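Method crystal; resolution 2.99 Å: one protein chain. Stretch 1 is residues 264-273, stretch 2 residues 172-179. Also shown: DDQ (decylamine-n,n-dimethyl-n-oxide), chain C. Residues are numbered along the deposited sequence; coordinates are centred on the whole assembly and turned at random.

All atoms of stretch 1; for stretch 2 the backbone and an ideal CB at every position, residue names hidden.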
# COMPACT_ATOMS: atom_id res chain seq x y z
N ASN A 264 -11.23 -1.26 -3.45
CA ASN A 264 -10.38 -0.83 -2.38
C ASN A 264 -9.45 -1.93 -1.90
O ASN A 264 -8.26 -1.70 -1.68
CB ASN A 264 -11.19 -0.44 -1.17
CG ASN A 264 -12.15 0.71 -1.43
OD1 ASN A 264 -11.77 1.84 -1.61
ND2 ASN A 264 -13.42 0.39 -1.42
N HIS A 265 -9.99 -3.12 -1.66
CA HIS A 265 -9.16 -4.29 -1.22
C HIS A 265 -7.96 -4.52 -2.16
O HIS A 265 -6.86 -4.89 -1.73
CB HIS A 265 -10.06 -5.54 -1.22
CG HIS A 265 -9.54 -6.71 -0.47
ND1 HIS A 265 -9.02 -6.62 0.80
CD2 HIS A 265 -9.56 -8.03 -0.79
CE1 HIS A 265 -8.69 -7.83 1.21
NE2 HIS A 265 -9.01 -8.71 0.27
N LEU A 266 -8.20 -4.25 -3.43
CA LEU A 266 -7.22 -4.47 -4.45
C LEU A 266 -6.27 -3.30 -4.58
O LEU A 266 -5.21 -3.46 -5.13
CB LEU A 266 -7.92 -4.73 -5.79
CG LEU A 266 -8.83 -5.96 -5.84
CD1 LEU A 266 -9.20 -6.25 -7.23
CD2 LEU A 266 -8.30 -7.24 -5.28
N LYS A 267 -6.60 -2.12 -4.11
CA LYS A 267 -5.66 -1.04 -4.33
C LYS A 267 -4.32 -1.32 -3.59
O LYS A 267 -3.29 -0.83 -3.95
CB LYS A 267 -6.28 0.30 -3.91
CG LYS A 267 -7.33 0.95 -4.92
CD LYS A 267 -6.68 1.57 -6.19
CE LYS A 267 -7.59 2.66 -6.86
NZ LYS A 267 -8.39 2.15 -7.97
N SER A 268 -4.37 -2.13 -2.55
CA SER A 268 -3.19 -2.52 -1.85
C SER A 268 -2.13 -3.09 -2.77
O SER A 268 -0.97 -2.69 -2.68
CB SER A 268 -3.59 -3.55 -0.79
OG SER A 268 -4.04 -4.76 -1.37
N PHE A 269 -2.48 -4.03 -3.62
CA PHE A 269 -1.47 -4.57 -4.57
C PHE A 269 -1.22 -3.71 -5.81
O PHE A 269 -0.32 -3.96 -6.59
CB PHE A 269 -1.73 -6.04 -4.98
CG PHE A 269 -2.84 -6.24 -5.95
CD1 PHE A 269 -2.72 -5.83 -7.26
CD2 PHE A 269 -4.01 -6.89 -5.56
CE1 PHE A 269 -3.75 -6.07 -8.17
CE2 PHE A 269 -5.02 -7.13 -6.47
CZ PHE A 269 -4.88 -6.72 -7.78
N GLU A 270 -2.05 -2.71 -5.97
CA GLU A 270 -1.91 -1.80 -7.04
C GLU A 270 -0.84 -0.86 -6.60
O GLU A 270 0.17 -0.73 -7.26
CB GLU A 270 -3.21 -1.07 -7.21
CG GLU A 270 -4.35 -1.95 -7.65
CD GLU A 270 -4.31 -2.00 -9.10
OE1 GLU A 270 -3.31 -2.52 -9.61
OE2 GLU A 270 -5.19 -1.41 -9.71
N TYR A 271 -1.05 -0.23 -5.47
CA TYR A 271 -0.10 0.73 -5.01
C TYR A 271 1.26 0.05 -4.92
O TYR A 271 2.28 0.58 -5.38
CB TYR A 271 -0.49 1.28 -3.66
CG TYR A 271 -1.82 1.99 -3.58
CD1 TYR A 271 -2.41 2.59 -4.66
CD2 TYR A 271 -2.49 2.07 -2.37
CE1 TYR A 271 -3.64 3.23 -4.55
CE2 TYR A 271 -3.73 2.71 -2.25
CZ TYR A 271 -4.29 3.29 -3.34
OH TYR A 271 -5.52 3.93 -3.21
N TYR A 272 1.30 -1.14 -4.34
CA TYR A 272 2.58 -1.77 -4.16
C TYR A 272 3.23 -1.97 -5.51
O TYR A 272 4.32 -1.52 -5.75
CB TYR A 272 2.44 -3.10 -3.45
CG TYR A 272 3.79 -3.74 -3.13
CD1 TYR A 272 4.48 -4.47 -4.08
CD2 TYR A 272 4.34 -3.63 -1.88
CE1 TYR A 272 5.66 -5.08 -3.80
CE2 TYR A 272 5.55 -4.23 -1.58
CZ TYR A 272 6.21 -4.95 -2.54
OH TYR A 272 7.40 -5.54 -2.28
N SER A 273 2.58 -2.69 -6.39
CA SER A 273 3.21 -2.94 -7.66
C SER A 273 3.76 -1.64 -8.33
O SER A 273 4.79 -1.65 -8.98
CB SER A 273 2.23 -3.65 -8.58
OG SER A 273 2.63 -3.52 -9.91
N UNK A 172 13.41 -12.75 6.21
CA UNK A 172 13.81 -11.37 6.32
C UNK A 172 12.69 -10.38 6.20
O UNK A 172 12.74 -9.32 6.80
CB UNK A 172 14.86 -11.06 5.25
N UNK A 173 11.70 -10.69 5.39
CA UNK A 173 10.57 -9.78 5.24
C UNK A 173 9.35 -10.42 4.65
O UNK A 173 9.41 -11.13 3.64
CB UNK A 173 10.97 -8.59 4.37
N UNK A 174 8.23 -10.13 5.29
CA UNK A 174 6.93 -10.42 4.74
C UNK A 174 6.21 -9.08 4.72
O UNK A 174 6.32 -8.27 5.65
CB UNK A 174 6.18 -11.48 5.54
N UNK A 175 5.56 -8.85 3.59
CA UNK A 175 4.78 -7.65 3.32
C UNK A 175 3.33 -8.07 3.17
O UNK A 175 2.99 -8.96 2.38
CB UNK A 175 5.28 -6.92 2.07
N UNK A 176 2.46 -7.44 3.94
CA UNK A 176 1.03 -7.76 3.89
C UNK A 176 0.24 -6.76 3.06
O UNK A 176 0.03 -5.66 3.48
CB UNK A 176 0.45 -7.81 5.31
N UNK A 177 -0.19 -7.14 1.87
CA UNK A 177 -1.04 -6.27 1.06
C UNK A 177 -2.52 -6.46 1.42
O UNK A 177 -3.16 -7.47 1.07
CB UNK A 177 -0.82 -6.55 -0.43
N UNK A 178 -3.03 -5.46 2.14
CA UNK A 178 -4.34 -5.49 2.82
C UNK A 178 -4.77 -6.85 3.35
O UNK A 178 -5.62 -7.55 2.79
CB UNK A 178 -5.42 -4.99 1.86
N UNK A 179 -4.18 -7.23 4.47
CA UNK A 179 -4.47 -8.53 5.08
C UNK A 179 -5.96 -8.67 5.34
O UNK A 179 -6.60 -7.74 5.79
CB UNK A 179 -3.69 -8.71 6.38
N1 DDQ C . -9.42 -11.01 -8.94
O1 DDQ C . -8.16 -10.95 -8.90
CM1 DDQ C . -9.90 -10.15 -10.08
CM2 DDQ C . -9.88 -12.41 -9.16
C1 DDQ C . -9.81 -10.45 -7.61
C2 DDQ C . -9.97 -11.45 -6.45
C3 DDQ C . -11.39 -11.34 -5.91
C4 DDQ C . -11.51 -10.49 -4.65
C5 DDQ C . -12.13 -11.28 -3.51
C6 DDQ C . -12.18 -10.35 -2.33
C7 DDQ C . -12.65 -11.05 -1.09
C8 DDQ C . -11.61 -11.00 0.01
C9 DDQ C . -12.04 -11.93 1.15
C10 DDQ C . -11.65 -11.45 2.53

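Position 172 precedes the strand and lies far from the helix. Nothing in stretch 1 constrains it, so almost any residue would suit. It is G172, with no side chain to point.

Position 173 starts the strand, and its CA-to-CB bond points toward the helix. No atom of stretch 1 lies within 5.5 Å of the ideal CB. A short side chain would fall short, while a long one with a polar or charged end could approach the Y272 hydroxyl. The residue is R173, extended with chi1, chi2 and chi3 all t. Its NH1 comes to 4.2 Å from Y272 OH, a contact but not a hydrogen bond. Its guanidinium nitrogens are bonded elsewhere in the structure.

Position 174 is out of reach of the helix. Its phi/psi of -123/136 is ordinary strand geometry and would suit many residues, including beta-branched ones. It is V174.

Position 175 points toward the helix. Its ideal CB is 4.5 Å from Y272 CE2, so a small or medium side chain with a carbon to offer would fit beside the ring. The residue is T175, with chi1 m. Its CG2 packs 3.8 Å from Y272 CE2, and its hydroxyl is bonded elsewhere in the structure.

Position 176 is again out of reach. Its backbone angles, -100/106, do not demand glycine, and stretch 1 gives no reason to choose. It is G176.

Position 177 has the closest CA pair: its CA lies 5.2 Å from the CA of S268. The ideal CB points toward the helix, 3.8 Å from S268 OG and 4.4 Å from F269 N. Carbon surface from F269 and Y272 lies further along, so leucine, isoleucine or methionine would suit. The residue is L177, chi1 m and chi2 t. Its CD1 reaches both aromatic residues, 3.6 Å from F269 CB and 3.7 Å from Y272 CB.

Position 178 leaves the strand with a positive phi of 33°, which favours glycine, asparagine or aspartate. The ideal CB points toward the helix, 3.5 Å from S268 OG and 3.9 Å from H265 O. S268 OG already donates to H265 O at 2.8 Å. The H265 imidazole offers ND1 on this side, so an acceptor is attractive. The residue is D178, chi1 t. H265 ND1 donates to D178 OD2 at 2.6 Å, with the oxygen at the ring edge, near its plane.

Position 179 points away from the helix. Its phi of -56° allows proline among many others, and it is P179.

Stretch 2 (172-179) GRVTGLDP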
# COMPACT_ATOMS: atom_id res chain seq x y z
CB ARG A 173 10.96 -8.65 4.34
CG ARG A 173 9.97 -7.56 4.19
CD ARG A 173 10.40 -6.65 3.09
NE ARG A 173 9.63 -5.43 2.99
CZ ARG A 173 9.58 -4.68 1.89
NH1 ARG A 173 10.25 -5.05 0.81
NH2 ARG A 173 8.88 -3.54 1.86
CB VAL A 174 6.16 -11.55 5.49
CG1 VAL A 174 6.14 -11.31 6.92
CG2 VAL A 174 4.71 -11.61 5.05
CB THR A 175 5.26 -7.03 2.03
OG1 THR A 175 6.59 -6.49 2.20
CG2 THR A 175 4.38 -5.86 1.67
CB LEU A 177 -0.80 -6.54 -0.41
CG LEU A 177 0.65 -6.33 -0.80
CD1 LEU A 177 0.62 -6.14 -2.26
CD2 LEU A 177 1.26 -5.08 -0.19
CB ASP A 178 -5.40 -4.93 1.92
CG ASP A 178 -6.64 -4.49 2.68
OD1 ASP A 178 -6.56 -3.76 3.74
OD2 ASP A 178 -7.75 -4.87 2.24
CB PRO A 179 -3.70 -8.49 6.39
CG PRO A 179 -2.64 -7.39 6.19
CD PRO A 179 -3.18 -6.43 5.22
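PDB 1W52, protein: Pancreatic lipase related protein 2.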